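Local coordinates for probable GGDEF family protein (Chromobacterium violaceum, PDB 3NJA) that is of unknown function but carries a PAS domain, a fold that commonly senses signals, and probably belongs to a GGDEF-type cyclic di-GMP signalling protein, at residues F80-R85 / E98-Q103. Residues are numbered along the deposited sequence; the frame is centred on the assembly and turned at random.
Sequences FDVEYR and ERNHIQ. With SO4 (sulfate ion), chain G.
Phe80 and Asn100 face each other as a hydrogen-bonded pair of an antiparallel hairpin, and their side chains are stacked. The Asn100 amide lies 15° from parallel to the phenyl ring, and its CB sits over one ring face toward the rim, 3.6 Å from the centroid, a CH-pi contact. Phe80 CG lies between its backbone N and carbonyl carbon (chi1 61°); the ring beyond it lies over Asn100, and its CE2 also meets Ile102 CD1. Beneath the stack, Asn100 N donates to Phe80 O at 2.6 Å, almost straight; further along, Val82 and Glu98 exchange two backbone bonds.

On this same face the Glu98 carboxylate is gripped at both oxygens. Tyr84 OH donates to Glu98 OE1 at 2.6 Å on the anti side, 32° out of the carboxylate plane, at the ring edge. Asn100 ND2 gives a 3.1 Å bond to the anti lone pair of Glu98 OE2, but Asn100 OD1 is also near that oxygen, so the turn of the amide is only partly settled. A glycerol, probably from the crystallisation liquor, lies against Glu98 OE1 and may mark a small pocket.

On the opposite face, Arg99 is extended from CG to NE and brings NH2 to Asp81 OD1, a 3.2 Å salt bridge that meets the carboxylate from above its plane. The other guanidinium edge binds a sulfate ion, probably also from the liquor: Arg99 NE bonds sulfate O4 and Arg99 NH1 bonds sulfate O3, the latter at 2.7 Å.

In the antiparallel PAS sheet strand 93-104 is central, pairing Arg99 with Thr116 and His101 with Trp114 of strand 110-119. The N-terminal half of a second subunit covers the Phe80 face: His73 of its helix 63-74 stacks on Phe80, and Trp21 of its strand 19-24 packs on Asn100.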
loop_
_atom_site.group_PDB
_atom_site.type_symbol
_atom_site.label_atom_id
_atom_site.label_comp_id
_atom_site.label_asym_id
_atom_site.label_seq_id
_atom_site.Cartn_x
_atom_site.Cartn_y
_atom_site.Cartn_z
ATOM N N PHE B 80 -6.102 -1.688 -5.650
ATOM C CA PHE B 80 -5.123 -2.733 -5.938
ATOM C C PHE B 80 -5.355 -3.424 -7.273
ATOM O O PHE B 80 -6.416 -3.292 -7.893
ATOM C CB PHE B 80 -5.099 -3.777 -4.825
ATOM C CG PHE B 80 -6.408 -4.480 -4.630
ATOM C CD1 PHE B 80 -6.601 -5.764 -5.126
ATOM C CD2 PHE B 80 -7.447 -3.857 -3.944
ATOM C CE1 PHE B 80 -7.804 -6.425 -4.941
ATOM C CE2 PHE B 80 -8.652 -4.504 -3.752
ATOM C CZ PHE B 80 -8.834 -5.795 -4.259
ATOM N N ASP B 81 -4.342 -4.169 -7.698
ATOM C CA ASP B 81 -4.391 -4.888 -8.950
ATOM C C ASP B 81 -4.588 -6.381 -8.753
ATOM O O ASP B 81 -4.238 -6.940 -7.708
ATOM C CB ASP B 81 -3.107 -4.648 -9.729
ATOM C CG ASP B 81 -2.906 -3.192 -10.070
ATOM O OD1 ASP B 81 -3.843 -2.566 -10.625
ATOM O OD2 ASP B 81 -1.805 -2.677 -9.783
ATOM N N VAL B 82 -5.162 -7.016 -9.774
ATOM C CA VAL B 82 -5.224 -8.468 -9.871
ATOM C C VAL B 82 -5.055 -8.873 -11.339
ATOM O O VAL B 82 -5.652 -8.267 -12.231
ATOM C CB VAL B 82 -6.553 -9.020 -9.349
ATOM C CG1 VAL B 82 -6.402 -10.488 -9.042
ATOM C CG2 VAL B 82 -6.985 -8.284 -8.100
ATOM N N GLU B 83 -4.207 -9.865 -11.589
ATOM C CA GLU B 83 -4.074 -10.447 -12.922
ATOM C C GLU B 83 -4.689 -11.831 -12.921
ATOM O O GLU B 83 -4.575 -12.574 -11.951
ATOM C CB GLU B 83 -2.611 -10.585 -13.320
ATOM C CG GLU B 83 -1.914 -9.308 -13.687
ATOM C CD GLU B 83 -0.773 -9.570 -14.652
ATOM O OE1 GLU B 83 -0.880 -10.537 -15.447
ATOM O OE2 GLU B 83 0.222 -8.816 -14.627
ATOM N N TYR B 84 -5.330 -12.184 -14.018
ATOM C CA TYR B 84 -5.889 -13.513 -14.154
ATOM C C TYR B 84 -6.381 -13.712 -15.581
ATOM O O TYR B 84 -6.748 -12.751 -16.275
ATOM C CB TYR B 84 -7.040 -13.707 -13.165
ATOM C CG TYR B 84 -8.173 -12.728 -13.382
ATOM C CD1 TYR B 84 -9.157 -12.970 -14.338
ATOM C CD2 TYR B 84 -8.252 -11.552 -12.644
ATOM C CE1 TYR B 84 -10.187 -12.070 -14.540
ATOM C CE2 TYR B 84 -9.279 -10.652 -12.840
ATOM C CZ TYR B 84 -10.240 -10.914 -13.788
ATOM O OH TYR B 84 -11.259 -10.013 -13.982
ATOM N N ARG B 85 -6.381 -14.967 -16.019
ATOM C CA ARG B 85 -6.908 -15.300 -17.319
ATOM C C ARG B 85 -8.413 -15.482 -17.204
ATOM O O ARG B 85 -8.927 -15.918 -16.165
ATOM C CB ARG B 85 -6.275 -16.591 -17.825
ATOM C CG ARG B 85 -4.777 -16.516 -17.997
ATOM C CD ARG B 85 -4.201 -17.898 -18.162
ATOM N NE ARG B 85 -4.098 -18.603 -16.892
ATOM C CZ ARG B 85 -3.840 -19.902 -16.777
ATOM N NH1 ARG B 85 -3.682 -20.655 -17.868
ATOM N NH2 ARG B 85 -3.756 -20.450 -15.572
ATOM N N GLU B 98 -6.799 -6.028 -13.722
ATOM C CA GLU B 98 -7.996 -5.492 -13.103
ATOM C C GLU B 98 -7.631 -4.580 -11.948
ATOM O O GLU B 98 -6.933 -4.976 -11.013
ATOM C CB GLU B 98 -8.887 -6.633 -12.615
ATOM C CG GLU B 98 -10.197 -6.221 -11.960
ATOM C CD GLU B 98 -10.939 -7.412 -11.343
ATOM O OE1 GLU B 98 -11.545 -8.203 -12.103
ATOM O OE2 GLU B 98 -10.904 -7.570 -10.099
ATOM N N ARG B 99 -8.096 -3.344 -12.005
ATOM C CA ARG B 99 -7.816 -2.445 -10.908
ATOM C C ARG B 99 -9.036 -2.360 -10.005
ATOM O O ARG B 99 -10.152 -2.119 -10.472
ATOM C CB ARG B 99 -7.373 -1.074 -11.411
ATOM C CG ARG B 99 -6.596 -0.319 -10.365
ATOM C CD ARG B 99 -6.163 1.050 -10.836
ATOM N NE ARG B 99 -5.611 1.830 -9.739
ATOM C CZ ARG B 99 -4.727 1.371 -8.855
ATOM N NH1 ARG B 99 -4.287 2.168 -7.891
ATOM N NH2 ARG B 99 -4.273 0.127 -8.932
ATOM N N ASN B 100 -8.814 -2.592 -8.715
ATOM C CA ASN B 100 -9.892 -2.605 -7.736
ATOM C C ASN B 100 -9.815 -1.428 -6.805
ATOM O O ASN B 100 -8.733 -1.046 -6.370
ATOM C CB ASN B 100 -9.878 -3.888 -6.921
ATOM C CG ASN B 100 -10.126 -5.110 -7.783
ATOM O OD1 ASN B 100 -11.189 -5.735 -7.707
ATOM N ND2 ASN B 100 -9.154 -5.433 -8.640
ATOM N N HIS B 101 -10.982 -0.862 -6.527
ATOM C CA HIS B 101 -11.149 0.221 -5.584
ATOM C C HIS B 101 -12.220 -0.216 -4.605
ATOM O O HIS B 101 -13.243 -0.755 -5.010
ATOM C CB HIS B 101 -11.623 1.465 -6.319
ATOM C CG HIS B 101 -10.604 2.039 -7.249
ATOM N ND1 HIS B 101 -9.746 3.051 -6.881
ATOM C CD2 HIS B 101 -10.302 1.740 -8.535
ATOM C CE1 HIS B 101 -8.962 3.358 -7.898
ATOM N NE2 HIS B 101 -9.280 2.579 -8.916
ATOM N N ILE B 102 -11.991 0.003 -3.316
ATOM C CA ILE B 102 -12.978 -0.369 -2.314
ATOM C C ILE B 102 -13.732 0.854 -1.817
ATOM O O ILE B 102 -13.167 1.931 -1.707
ATOM C CB ILE B 102 -12.310 -1.026 -1.117
ATOM C CG1 ILE B 102 -11.227 -1.986 -1.603
ATOM C CG2 ILE B 102 -13.353 -1.697 -0.215
ATOM C CD1 ILE B 102 -10.571 -2.762 -0.496
ATOM N N GLN B 103 -15.009 0.682 -1.513
ATOM C CA GLN B 103 -15.823 1.780 -1.019
ATOM C C GLN B 103 -16.613 1.284 0.176
ATOM O O GLN B 103 -17.505 0.431 0.042
ATOM C CB GLN B 103 -16.742 2.324 -2.118
ATOM C CG GLN B 103 -18.240 2.256 -1.817
ATOM C CD GLN B 103 -18.886 3.632 -1.729
ATOM O OE1 GLN B 103 -20.059 3.758 -1.366
ATOM N NE2 GLN B 103 -18.121 4.671 -2.057
HETATM S S SO4 G . -5.396 5.275 -8.430
HETATM O O1 SO4 G . -6.165 6.507 -8.282
HETATM O O2 SO4 G . -3.977 5.586 -8.235
HETATM O O3 SO4 G . -5.838 4.330 -7.408
HETATM O O4 SO4 G . -5.635 4.702 -9.758
#